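Local coordinates for diketoreductase (Acinetobacter baylyi, PDB 4E12), which reduces dicarbonyl compounds with NADH and probably also interconverts (3S)-3-hydroxyacyl-CoA and 3-oxoacyl-CoA, as its fatty-acid-oxidising relatives do, at residues N120-L125 with A141-N146; T153-G158 with A189-N194; A20-F25 with I177-I182. All coordinates share one frame; numbering follows the deposited sequence.

Interaction 1 of 3, residues N120-L125 with A141-N146; sequences NSSTLL and ALHFAN. With SO4 (sulfate ion), chain J.
The side chain of N120 lies over the backbone of strand 139-144 where L142 passes into F144. Its carbonyl does the touching. N120 OD1 accepts a hydrogen bond from the backbone N of F144 at 2.9 Å, and the bond is nearly straight, with an N-H...O angle of 174°. CG stands anti to the backbone N (chi1 179°); OD1 beyond it meets the N-H. The same N120 OD1 meets the F144 ring at its edge, 3.5 Å from F144 CD1. CA of N120 also makes a CA-H...O contact of 3.4 Å with the carbonyl O of L142. Helix 14-25 touches N120 as well, through L15 and I19.

This is the Rossmann-type NAD-binding domain, and the loop after strand 116-119 lies at its cofactor site. N120 and S122 are both NAD(+)-binding residues, although no NAD(+) is bound to this chain. H143, on the strand, is predicted to be important for catalysis. Its imidazole meets the loop edge-on. The backbone O of N120 lies in the ring plane, 3.1 Å from H143 CD2. S122 OG, also in that plane, is hydrogen-bonded to H143 NE2 at 2.7 Å, and either atom could be the donor. The other ring nitrogen, ND1, is also hydrogen-bonded, so both nitrogens are held and the rotation of the ring is fixed. Further along, N146 ND2 makes weak hydrogen bonds to a sulfate, probably from the crystallisation liquor. The loop has its own brace: S121 OG accepts from the backbone N of L124 at 2.9 Å, an ST motif.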
ATOM      1  N   ASN A 120      -7.591  -3.776 -23.678  1.00 33.43           N
ATOM      2  CA  ASN A 120      -7.610  -4.092 -22.250  1.00 32.83           C
ATOM      3  C   ASN A 120      -6.201  -4.467 -21.786  1.00 34.14           C
ATOM      4  O   ASN A 120      -6.017  -4.933 -20.657  1.00 32.34           O
ATOM      5  CB  ASN A 120      -8.592  -5.256 -21.971  1.00 33.46           C
ATOM      6  CG  ASN A 120      -8.632  -5.655 -20.504  1.00 35.62           C
ATOM      7  OD1 ASN A 120      -8.792  -4.809 -19.619  1.00 33.26           O
ATOM      8  ND2 ASN A 120      -8.469  -6.946 -20.237  1.00 36.51           N
ATOM      9  N   SER A 121      -5.203  -4.219 -22.644  1.00 31.10           N
ATOM     10  CA  SER A 121      -3.850  -4.762 -22.459  1.00 38.74           C
ATOM     11  C   SER A 121      -3.210  -4.359 -21.131  1.00 34.41           C
ATOM     12  O   SER A 121      -3.210  -3.180 -20.771  1.00 32.43           O
ATOM     13  CB  SER A 121      -2.936  -4.357 -23.627  1.00 36.19           C
ATOM     14  OG  SER A 121      -1.653  -4.955 -23.502  1.00 41.74           O
ATOM     15  N   SER A 122      -2.659  -5.344 -20.415  1.00 40.41           N
ATOM     16  CA  SER A 122      -1.900  -5.090 -19.187  1.00 43.90           C
ATOM     17  C   SER A 122      -0.385  -5.052 -19.411  1.00 50.68           C
ATOM     18  O   SER A 122       0.361  -4.758 -18.477  1.00 48.77           O
ATOM     19  CB  SER A 122      -2.206  -6.138 -18.098  1.00 42.98           C
ATOM     20  OG  SER A 122      -3.536  -6.047 -17.603  1.00 54.29           O
ATOM     21  N   THR A 123       0.083  -5.346 -20.622  1.00 50.33           N
ATOM     22  CA  THR A 123       1.523  -5.384 -20.864  1.00 53.12           C
ATOM     23  C   THR A 123       1.951  -4.458 -21.999  1.00 53.72           C
ATOM     24  O   THR A 123       3.137  -4.158 -22.148  1.00 60.00           O
ATOM     25  CB  THR A 123       1.994  -6.799 -21.217  1.00 54.92           C
ATOM     26  OG1 THR A 123       1.422  -7.186 -22.472  1.00 54.94           O
ATOM     27  CG2 THR A 123       1.556  -7.780 -20.150  1.00 54.22           C
ATOM     28  N   LEU A 124       0.997  -4.015 -22.806  1.00 41.18           N
ATOM     29  CA  LEU A 124       1.300  -3.161 -23.945  1.00 41.52           C
ATOM     30  C   LEU A 124       0.628  -1.805 -23.840  1.00 44.85           C
ATOM     31  O   LEU A 124      -0.541  -1.700 -23.460  1.00 44.47           O
ATOM     32  CB  LEU A 124       0.891  -3.852 -25.241  1.00 38.38           C
ATOM     33  CG  LEU A 124       1.884  -4.904 -25.729  1.00 45.41           C
ATOM     34  CD1 LEU A 124       1.256  -5.913 -26.679  1.00 42.54           C
ATOM     35  CD2 LEU A 124       3.063  -4.170 -26.367  1.00 41.14           C
ATOM     36  N   LEU A 125       1.381  -0.766 -24.174  1.00 45.48           N
ATOM     37  CA  LEU A 125       0.864   0.594 -24.168  1.00 44.65           C
ATOM     38  C   LEU A 125       0.079   0.908 -25.437  1.00 43.25           C
ATOM     39  O   LEU A 125       0.384   0.388 -26.512  1.00 41.10           O
ATOM     40  CB  LEU A 125       2.026   1.589 -24.051  1.00 40.08           C
ATOM     41  CG  LEU A 125       2.867   1.550 -22.777  1.00 37.11           C
ATOM     42  CD1 LEU A 125       3.937   2.623 -22.863  1.00 42.17           C
ATOM     43  CD2 LEU A 125       1.956   1.836 -21.589  1.00 36.32           C
ATOM     44  N   ALA A 141      -6.989   2.890 -24.228  1.00 30.95           N
ATOM     45  CA  ALA A 141      -7.036   1.711 -23.383  1.00 32.16           C
ATOM     46  C   ALA A 141      -8.213   1.835 -22.444  1.00 33.01           C
ATOM     47  O   ALA A 141      -8.487   2.924 -21.936  1.00 32.50           O
ATOM     48  CB  ALA A 141      -5.745   1.558 -22.597  1.00 35.86           C
ATOM     49  N   LEU A 142      -8.915   0.720 -22.253  1.00 31.48           N
ATOM     50  CA  LEU A 142      -9.957   0.575 -21.250  1.00 30.84           C
ATOM     51  C   LEU A 142      -9.618  -0.699 -20.495  1.00 33.94           C
ATOM     52  O   LEU A 142      -9.824  -1.807 -20.997  1.00 31.77           O
ATOM     53  CB  LEU A 142     -11.328   0.445 -21.923  1.00 30.46           C
ATOM     54  CG  LEU A 142     -12.533   0.439 -20.977  1.00 29.34           C
ATOM     55  CD1 LEU A 142     -12.594   1.799 -20.275  1.00 32.79           C
ATOM     56  CD2 LEU A 142     -13.815   0.172 -21.749  1.00 29.55           C
ATOM     57  N   HIS A 143      -9.096  -0.527 -19.288  1.00 31.08           N
ATOM     58  CA  HIS A 143      -8.452  -1.599 -18.556  1.00 29.64           C
ATOM     59  C   HIS A 143      -9.289  -1.977 -17.351  1.00 28.49           C
ATOM     60  O   HIS A 143      -9.578  -1.142 -16.489  1.00 28.29           O
ATOM     61  CB  HIS A 143      -7.058  -1.151 -18.125  1.00 29.78           C
ATOM     62  CG  HIS A 143      -6.249  -2.224 -17.458  1.00 29.05           C
ATOM     63  ND1 HIS A 143      -5.825  -2.126 -16.151  1.00 36.20           N
ATOM     64  CD2 HIS A 143      -5.793  -3.415 -17.915  1.00 28.60           C
ATOM     65  CE1 HIS A 143      -5.140  -3.212 -15.829  1.00 33.36           C
ATOM     66  NE2 HIS A 143      -5.107  -4.009 -16.882  1.00 33.13           N
ATOM     67  N   PHE A 144      -9.681  -3.240 -17.325  1.00 29.41           N
ATOM     68  CA  PHE A 144     -10.509  -3.826 -16.270  1.00 30.80           C
ATOM     69  C   PHE A 144      -9.657  -4.645 -15.298  1.00 34.16           C
ATOM     70  O   PHE A 144      -8.493  -4.950 -15.569  1.00 37.04           O
ATOM     71  CB  PHE A 144     -11.532  -4.763 -16.911  1.00 32.48           C
ATOM     72  CG  PHE A 144     -12.493  -4.070 -17.822  1.00 33.91           C
ATOM     73  CD1 PHE A 144     -12.117  -3.713 -19.115  1.00 33.48           C
ATOM     74  CD2 PHE A 144     -13.782  -3.770 -17.392  1.00 34.81           C
ATOM     75  CE1 PHE A 144     -13.019  -3.065 -19.962  1.00 32.67           C
ATOM     76  CE2 PHE A 144     -14.676  -3.132 -18.226  1.00 31.55           C
ATOM     77  CZ  PHE A 144     -14.299  -2.777 -19.511  1.00 34.57           C
ATOM     78  N   ALA A 145     -10.261  -5.039 -14.178  1.00 35.61           N
ATOM     79  CA  ALA A 145      -9.584  -5.863 -13.187  1.00 32.60           C
ATOM     80  C   ALA A 145     -10.327  -7.186 -13.051  1.00 35.74           C
ATOM     81  O   ALA A 145     -11.554  -7.214 -13.148  1.00 39.68           O
ATOM     82  CB  ALA A 145      -9.577  -5.144 -11.847  1.00 34.89           C
ATOM     83  N   ASN A 146      -9.607  -8.276 -12.804  1.00 39.04           N
ATOM     84  CA  ASN A 146     -10.254  -9.590 -12.703  1.00 37.91           C
ATOM     85  C   ASN A 146     -11.413  -9.521 -11.677  1.00 41.63           C
ATOM     86  O   ASN A 146     -11.288  -8.891 -10.620  1.00 34.97           O
ATOM     87  CB  ASN A 146      -9.227 -10.650 -12.300  1.00 46.67           C
ATOM     88  CG  ASN A 146      -9.736 -12.063 -12.508  1.00 49.00           C
ATOM     89  OD1 ASN A 146     -10.699 -12.291 -13.246  1.00 38.52           O
ATOM     90  ND2 ASN A 146      -9.097 -13.020 -11.847  1.00 45.56           N
TER
HETATM   91  S   SO4 J 409     -10.745 -16.513 -12.164  1.00195.06           S
HETATM   92  O1  SO4 J 409     -11.495 -15.308 -12.570  1.00 60.48           O
HETATM   93  O2  SO4 J 409     -11.182 -17.655 -12.997  1.00 75.02           O
HETATM   94  O3  SO4 J 409     -11.016 -16.790 -10.737  1.00 67.22           O
HETATM   95  O4  SO4 J 409      -9.295 -16.285 -12.357  1.00 59.69           O

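Interaction 2 of 3, residues T153-G158 with A189-N194; sequences TAEVMG and AGYVLN
E155 and Y191 bury the most surface here, and M157 comes next. They join strand 153-158, in the sheet of the Rossmann-type domain, to the turn that leads into helix 193-209 of the C-terminal domain.

E155 reaches out from the strand and receives the turn with its carboxylate. OE2 takes two backbone N-H groups. The N of L193 donates to E155 OE2 at 2.8 Å and nearly straight, at 173°, almost in line with the C-O bond. The N of V192 donates to E155 OE2 at 3.1 Å from above the carboxylate plane and is more bent. One oxygen thus holds two successive amides. The other oxygen, OE1, is hydrogen-bonded to ND1 of H143, a residue predicted to matter for catalysis. The pairing is consistent with the His-Glu pair of 3-hydroxyacyl-CoA dehydrogenases.

Y191 lies beside the acid. Y191 CB is 3.4 Å from E155 OE1, and the ring and carboxylate planes are 27° apart. The ring also stacks with H143, and its OH is hydrogen-bonded to the backbone O of S121.

M157 adds a Met-aromatic contact. Its side chain crosses that of Y191 at about a right angle, with SD 4.3 Å from the ring centroid and oblique to it. The bend at chi3 (79°) brings M157 CE to 3.5 Å from Y191 CE1.

One water completes the join. It donates to E155 OE1 and to the backbone O of G190, and it accepts from the backbone N of N194 at 2.9 Å.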
ATOM      1  N   THR A 153     -13.291  -1.185 -11.235  1.00 31.94           N
ATOM      2  CA  THR A 153     -12.625  -0.039 -11.839  1.00 35.27           C
ATOM      3  C   THR A 153     -12.414  -0.268 -13.331  1.00 33.56           C
ATOM      4  O   THR A 153     -12.234  -1.403 -13.779  1.00 33.65           O
ATOM      5  CB  THR A 153     -11.272   0.252 -11.189  1.00 36.13           C
ATOM      6  OG1 THR A 153     -10.450  -0.919 -11.252  1.00 35.98           O
ATOM      7  CG2 THR A 153     -11.461   0.683  -9.744  1.00 39.86           C
ATOM      8  N   ALA A 154     -12.485   0.816 -14.093  1.00 32.65           N
ATOM      9  CA  ALA A 154     -12.141   0.802 -15.508  1.00 32.22           C
ATOM     10  C   ALA A 154     -11.178   1.952 -15.729  1.00 31.71           C
ATOM     11  O   ALA A 154     -11.565   3.124 -15.709  1.00 28.75           O
ATOM     12  CB  ALA A 154     -13.384   0.950 -16.385  1.00 30.90           C
ATOM     13  N   GLU A 155      -9.903   1.614 -15.890  1.00 27.22           N
ATOM     14  CA  GLU A 155      -8.868   2.608 -16.111  1.00 30.81           C
ATOM     15  C   GLU A 155      -8.810   3.009 -17.562  1.00 34.22           C
ATOM     16  O   GLU A 155      -8.514   2.180 -18.429  1.00 35.42           O
ATOM     17  CB  GLU A 155      -7.518   2.061 -15.669  1.00 28.39           C
ATOM     18  CG  GLU A 155      -7.463   1.870 -14.154  1.00 34.50           C
ATOM     19  CD  GLU A 155      -6.215   1.141 -13.672  1.00 36.04           C
ATOM     20  OE1 GLU A 155      -5.931   0.037 -14.177  1.00 42.40           O
ATOM     21  OE2 GLU A 155      -5.519   1.674 -12.783  1.00 32.31           O
ATOM     22  N   VAL A 156      -9.087   4.283 -17.808  1.00 34.17           N
ATOM     23  CA  VAL A 156      -9.168   4.829 -19.155  1.00 31.69           C
ATOM     24  C   VAL A 156      -7.889   5.581 -19.466  1.00 29.66           C
ATOM     25  O   VAL A 156      -7.498   6.492 -18.735  1.00 34.66           O
ATOM     26  CB  VAL A 156     -10.350   5.807 -19.298  1.00 29.69           C
ATOM     27  CG1 VAL A 156     -10.432   6.334 -20.736  1.00 26.04           C
ATOM     28  CG2 VAL A 156     -11.654   5.115 -18.905  1.00 30.68           C
ATOM     29  N   MET A 157      -7.232   5.207 -20.556  1.00 36.05           N
ATOM     30  CA  MET A 157      -5.932   5.779 -20.855  1.00 30.67           C
ATOM     31  C   MET A 157      -5.713   5.819 -22.363  1.00 37.51           C
ATOM     32  O   MET A 157      -5.595   4.771 -23.004  1.00 36.95           O
ATOM     33  CB  MET A 157      -4.859   4.912 -20.188  1.00 31.18           C
ATOM     34  CG  MET A 157      -3.447   5.453 -20.218  1.00 29.48           C
ATOM     35  SD  MET A 157      -2.302   4.329 -19.392  1.00 33.15           S
ATOM     36  CE  MET A 157      -2.076   3.114 -20.685  1.00 28.85           C
ATOM     37  N   GLY A 158      -5.653   7.023 -22.924  1.00 36.50           N
ATOM     38  CA  GLY A 158      -5.409   7.157 -24.350  1.00 46.43           C
ATOM     39  C   GLY A 158      -3.993   7.564 -24.700  1.00 45.52           C
ATOM     40  O   GLY A 158      -3.106   7.573 -23.840  1.00 43.40           O
ATOM     41  N   ALA A 189       2.671   3.014 -18.000  1.00 35.55           N
ATOM     42  CA  ALA A 189       2.681   1.565 -17.925  1.00 34.12           C
ATOM     43  C   ALA A 189       2.188   1.151 -16.551  1.00 33.59           C
ATOM     44  O   ALA A 189       2.615   1.711 -15.538  1.00 36.32           O
ATOM     45  CB  ALA A 189       4.082   1.028 -18.153  1.00 32.79           C
ATOM     46  N   GLY A 190       1.312   0.157 -16.529  1.00 34.55           N
ATOM     47  CA  GLY A 190       0.687  -0.274 -15.290  1.00 35.28           C
ATOM     48  C   GLY A 190      -0.458   0.620 -14.844  1.00 32.64           C
ATOM     49  O   GLY A 190      -1.001   0.440 -13.753  1.00 40.30           O
ATOM     50  N   TYR A 191      -0.839   1.579 -15.679  1.00 32.98           N
ATOM     51  CA  TYR A 191      -1.958   2.468 -15.350  1.00 27.66           C
ATOM     52  C   TYR A 191      -1.738   3.041 -13.942  1.00 29.40           C
ATOM     53  O   TYR A 191      -0.605   3.385 -13.576  1.00 27.99           O
ATOM     54  CB  TYR A 191      -3.301   1.697 -15.444  1.00 29.01           C
ATOM     55  CG  TYR A 191      -3.527   1.048 -16.805  1.00 29.50           C
ATOM     56  CD1 TYR A 191      -4.268   1.690 -17.790  1.00 31.75           C
ATOM     57  CD2 TYR A 191      -2.995  -0.204 -17.101  1.00 33.62           C
ATOM     58  CE1 TYR A 191      -4.480   1.097 -19.055  1.00 33.69           C
ATOM     59  CE2 TYR A 191      -3.196  -0.802 -18.362  1.00 32.38           C
ATOM     60  CZ  TYR A 191      -3.940  -0.143 -19.328  1.00 34.87           C
ATOM     61  OH  TYR A 191      -4.147  -0.723 -20.568  1.00 32.99           O
ATOM     62  N   VAL A 192      -2.807   3.105 -13.152  1.00 29.25           N
ATOM     63  CA  VAL A 192      -2.747   3.584 -11.774  1.00 30.63           C
ATOM     64  C   VAL A 192      -2.607   2.444 -10.759  1.00 27.74           C
ATOM     65  O   VAL A 192      -1.658   2.419  -9.973  1.00 29.18           O
ATOM     66  CB  VAL A 192      -3.980   4.454 -11.400  1.00 27.77           C
ATOM     67  CG1 VAL A 192      -3.937   4.816  -9.925  1.00 28.55           C
ATOM     68  CG2 VAL A 192      -3.997   5.738 -12.237  1.00 30.60           C
ATOM     69  N   LEU A 193      -3.545   1.499 -10.759  1.00 28.00           N
ATOM     70  CA  LEU A 193      -3.543   0.484  -9.698  1.00 27.49           C
ATOM     71  C   LEU A 193      -2.246  -0.325  -9.606  1.00 29.23           C
ATOM     72  O   LEU A 193      -1.660  -0.455  -8.526  1.00 26.66           O
ATOM     73  CB  LEU A 193      -4.728  -0.465  -9.851  1.00 29.36           C
ATOM     74  CG  LEU A 193      -4.747  -1.576  -8.808  1.00 30.27           C
ATOM     75  CD1 LEU A 193      -4.750  -1.020  -7.378  1.00 31.14           C
ATOM     76  CD2 LEU A 193      -5.943  -2.462  -9.069  1.00 31.47           C
ATOM     77  N   ASN A 194      -1.824  -0.908 -10.722  1.00 32.04           N
ATOM     78  CA  ASN A 194      -0.598  -1.691 -10.740  1.00 30.63           C
ATOM     79  C   ASN A 194       0.604  -0.818 -10.402  1.00 29.56           C
ATOM     80  O   ASN A 194       1.565  -1.280  -9.779  1.00 29.15           O
ATOM     81  CB  ASN A 194      -0.421  -2.369 -12.092  1.00 33.99           C
ATOM     82  CG  ASN A 194      -1.523  -3.377 -12.377  1.00 51.03           C
ATOM     83  OD1 ASN A 194      -2.118  -3.937 -11.451  1.00 62.26           O
ATOM     84  ND2 ASN A 194      -1.808  -3.607 -13.656  1.00 69.35           N
TER
HETATM   85  O   HOH W   1      -3.445  -1.105 -13.123  1.00 30.50           O

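Interaction 3 of 3, residues A20-F25 with I177-I182; sequences AFQTAF and IGMVPI
Q22 and I177 make the closest approach between helix 14-25 and the turn that precedes strand 180-183. NE2 of Q22 donates a hydrogen bond of 2.8 Å to the backbone O of I177. It reaches that oxygen nearly in line with the C=O bond, but the acceptor lies 21° out of the glutamine amide plane and the angle at the hydrogen is 148°. The chain of Q22 is bent at chi2 (71°), which turns CD to the I177 side of the chain. Q22 CG lies 3.5 Å from I177 O.

T23, the next residue on the helix, meets the side chain of I177. The two cross obliquely. T23 OG1 lies 3.8 Å from I177 CD1, and I177 CG2 is 3.9 Å from T23 CA.

The turn that presents the I177 oxygen is a Schellman motif, which ends helix 164-176. G178 is its C-prime residue, with positive phi. The backbone N of M179 returns to A174 O, and that of G178 to S175 O. Helix 14-25 probably belongs to the GxGxxG nucleotide-binding pattern of the Rossmann-type domain, and the contact joins it to the end of the last helix before strand 180-183.

Further out, partners hold both polar side chains that the helix brings to this contact. Y54, on helix 37-57, is hydrogen-bonded through its OH to OE1 of Q22, so the amide is gripped at both ends. T23 OG1 is hydrogen-bonded to the backbone O of I19, one turn back. F28 packs on both T23 and I177.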
ATOM      1  N   ALA A  20     -17.437  -8.816 -21.648  1.00 30.00           N
ATOM      2  CA  ALA A  20     -18.577  -9.040 -22.520  1.00 29.52           C
ATOM      3  C   ALA A  20     -19.845  -9.220 -21.703  1.00 30.89           C
ATOM      4  O   ALA A  20     -20.880  -8.630 -22.026  1.00 30.62           O
ATOM      5  CB  ALA A  20     -18.321 -10.240 -23.421  1.00 26.50           C
ATOM      6  N   PHE A  21     -19.760  -9.991 -20.618  1.00 29.43           N
ATOM      7  CA  PHE A  21     -20.936 -10.278 -19.824  1.00 30.22           C
ATOM      8  C   PHE A  21     -21.412  -9.061 -19.061  1.00 31.16           C
ATOM      9  O   PHE A  21     -22.602  -8.774 -19.060  1.00 29.07           O
ATOM     10  CB  PHE A  21     -20.742 -11.460 -18.865  1.00 28.22           C
ATOM     11  CG  PHE A  21     -22.039 -11.986 -18.323  1.00 31.97           C
ATOM     12  CD1 PHE A  21     -22.729 -12.986 -19.005  1.00 30.17           C
ATOM     13  CD2 PHE A  21     -22.582 -11.475 -17.140  1.00 31.09           C
ATOM     14  CE1 PHE A  21     -23.958 -13.480 -18.515  1.00 33.07           C
ATOM     15  CE2 PHE A  21     -23.799 -11.956 -16.644  1.00 33.90           C
ATOM     16  CZ  PHE A  21     -24.487 -12.960 -17.328  1.00 34.14           C
ATOM     17  N   GLN A  22     -20.500  -8.360 -18.397  1.00 27.87           N
ATOM     18  CA  GLN A  22     -20.824  -7.105 -17.731  1.00 29.77           C
ATOM     19  C   GLN A  22     -21.520  -6.143 -18.701  1.00 36.27           C
ATOM     20  O   GLN A  22     -22.501  -5.476 -18.361  1.00 33.20           O
ATOM     21  CB  GLN A  22     -19.539  -6.458 -17.177  1.00 27.18           C
ATOM     22  CG  GLN A  22     -19.769  -5.182 -16.344  1.00 30.15           C
ATOM     23  CD  GLN A  22     -20.421  -5.427 -14.988  1.00 29.13           C
ATOM     24  OE1 GLN A  22     -20.687  -6.567 -14.597  1.00 35.55           O
ATOM     25  NE2 GLN A  22     -20.679  -4.348 -14.261  1.00 33.98           N
ATOM     26  N   THR A  23     -21.009  -6.072 -19.922  1.00 33.90           N
ATOM     27  CA  THR A  23     -21.538  -5.136 -20.906  1.00 32.14           C
ATOM     28  C   THR A  23     -22.938  -5.563 -21.364  1.00 33.33           C
ATOM     29  O   THR A  23     -23.846  -4.733 -21.470  1.00 39.67           O
ATOM     30  CB  THR A  23     -20.552  -4.968 -22.087  1.00 30.98           C
ATOM     31  OG1 THR A  23     -19.353  -4.344 -21.614  1.00 27.33           O
ATOM     32  CG2 THR A  23     -21.146  -4.097 -23.175  1.00 30.39           C
ATOM     33  N   ALA A  24     -23.105  -6.856 -21.608  1.00 31.42           N
ATOM     34  CA  ALA A  24     -24.408  -7.422 -21.934  1.00 33.16           C
ATOM     35  C   ALA A  24     -25.399  -7.226 -20.779  1.00 32.85           C
ATOM     36  O   ALA A  24     -26.522  -6.754 -20.996  1.00 32.03           O
ATOM     37  CB  ALA A  24     -24.271  -8.896 -22.293  1.00 30.56           C
ATOM     38  N   PHE A  25     -24.974  -7.542 -19.556  1.00 34.47           N
ATOM     39  CA  PHE A  25     -25.846  -7.414 -18.372  1.00 31.40           C
ATOM     40  C   PHE A  25     -26.421  -5.995 -18.223  1.00 36.95           C
ATOM     41  O   PHE A  25     -27.513  -5.809 -17.675  1.00 36.91           O
ATOM     42  CB  PHE A  25     -25.074  -7.804 -17.103  1.00 34.98           C
ATOM     43  CG  PHE A  25     -25.878  -7.683 -15.836  1.00 40.31           C
ATOM     44  CD1 PHE A  25     -27.061  -8.406 -15.664  1.00 38.99           C
ATOM     45  CD2 PHE A  25     -25.452  -6.846 -14.809  1.00 37.31           C
ATOM     46  CE1 PHE A  25     -27.803  -8.289 -14.478  1.00 39.38           C
ATOM     47  CE2 PHE A  25     -26.179  -6.727 -13.635  1.00 38.60           C
ATOM     48  CZ  PHE A  25     -27.352  -7.444 -13.467  1.00 32.11           C
ATOM     49  N   ILE A 177     -21.814   0.803 -17.850  1.00 33.32           N
ATOM     50  CA  ILE A 177     -21.733  -0.622 -17.563  1.00 29.76           C
ATOM     51  C   ILE A 177     -21.368  -0.869 -16.104  1.00 33.09           C
ATOM     52  O   ILE A 177     -20.937  -1.963 -15.722  1.00 31.07           O
ATOM     53  CB  ILE A 177     -20.791  -1.412 -18.503  1.00 30.94           C
ATOM     54  CG1 ILE A 177     -19.371  -0.843 -18.431  1.00 31.99           C
ATOM     55  CG2 ILE A 177     -21.338  -1.398 -19.931  1.00 28.10           C
ATOM     56  CD1 ILE A 177     -18.311  -1.816 -18.910  1.00 33.84           C
ATOM     57  N   GLY A 178     -21.549   0.148 -15.276  1.00 31.75           N
ATOM     58  CA  GLY A 178     -21.407  -0.085 -13.852  1.00 33.95           C
ATOM     59  C   GLY A 178     -19.987  -0.050 -13.317  1.00 36.24           C
ATOM     60  O   GLY A 178     -19.735  -0.545 -12.223  1.00 33.46           O
ATOM     61  N   MET A 179     -19.055   0.538 -14.052  1.00 36.30           N
ATOM     62  CA  MET A 179     -17.676   0.601 -13.577  1.00 37.82           C
ATOM     63  C   MET A 179     -17.426   1.969 -12.967  1.00 36.40           C
ATOM     64  O   MET A 179     -18.158   2.916 -13.254  1.00 34.49           O
ATOM     65  CB  MET A 179     -16.703   0.427 -14.743  1.00 34.92           C
ATOM     66  CG  MET A 179     -16.951  -0.806 -15.589  1.00 38.69           C
ATOM     67  SD  MET A 179     -16.896  -2.354 -14.679  1.00 41.69           S
ATOM     68  CE  MET A 179     -15.236  -2.343 -14.099  1.00 31.75           C
ATOM     69  N   VAL A 180     -16.394   2.074 -12.134  1.00 32.50           N
ATOM     70  CA  VAL A 180     -15.921   3.374 -11.684  1.00 33.51           C
ATOM     71  C   VAL A 180     -14.803   3.769 -12.631  1.00 32.70           C
ATOM     72  O   VAL A 180     -13.753   3.128 -12.637  1.00 31.84           O
ATOM     73  CB  VAL A 180     -15.333   3.285 -10.274  1.00 35.06           C
ATOM     74  CG1 VAL A 180     -14.712   4.622  -9.879  1.00 33.59           C
ATOM     75  CG2 VAL A 180     -16.418   2.886  -9.284  1.00 38.54           C
ATOM     76  N   PRO A 181     -15.015   4.806 -13.459  1.00 34.97           N
ATOM     77  CA  PRO A 181     -13.971   5.220 -14.394  1.00 32.76           C
ATOM     78  C   PRO A 181     -12.803   5.834 -13.652  1.00 34.59           C
ATOM     79  O   PRO A 181     -12.966   6.741 -12.836  1.00 32.35           O
ATOM     80  CB  PRO A 181     -14.650   6.307 -15.224  1.00 33.57           C
ATOM     81  CG  PRO A 181     -16.085   6.034 -15.085  1.00 36.62           C
ATOM     82  CD  PRO A 181     -16.262   5.546 -13.693  1.00 31.74           C
ATOM     83  N   ILE A 182     -11.619   5.325 -13.930  1.00 30.40           N
ATOM     84  CA  ILE A 182     -10.410   5.872 -13.352  1.00 29.82           C
ATOM     85  C   ILE A 182      -9.748   6.578 -14.500  1.00 28.50           C
ATOM     86  O   ILE A 182      -9.260   5.931 -15.434  1.00 27.23           O
ATOM     87  CB  ILE A 182      -9.514   4.743 -12.814  1.00 28.62           C
ATOM     88  CG1 ILE A 182     -10.251   3.983 -11.706  1.00 34.56           C
ATOM     89  CG2 ILE A 182      -8.159   5.286 -12.348  1.00 26.17           C
ATOM     90  CD1 ILE A 182     -10.676   4.853 -10.572  1.00 35.45           C
TER

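How the interactions relate
All three contacts reach the same mixed sheet. The centres of interactions 1 and 2 are about 7 Å apart, and interaction 3 lies about 14 and 15 Å from them. Strands 139-144, 153-158 and 180-183 are consecutive neighbours in the sheet, so each contact uses one of three adjacent strands or the turn before it. Along the chain, interaction 1 closes before interaction 2 opens. Interaction 3 spans interaction 1 and alternates with interaction 2. M179 of interaction 3 packs on F144 of interaction 1 and A154 of interaction 2. Interactions 1 and 3 lie inside the NAD-binding domain, while interaction 2 joins it to the C-terminal domain beside the predicted catalytic histidine.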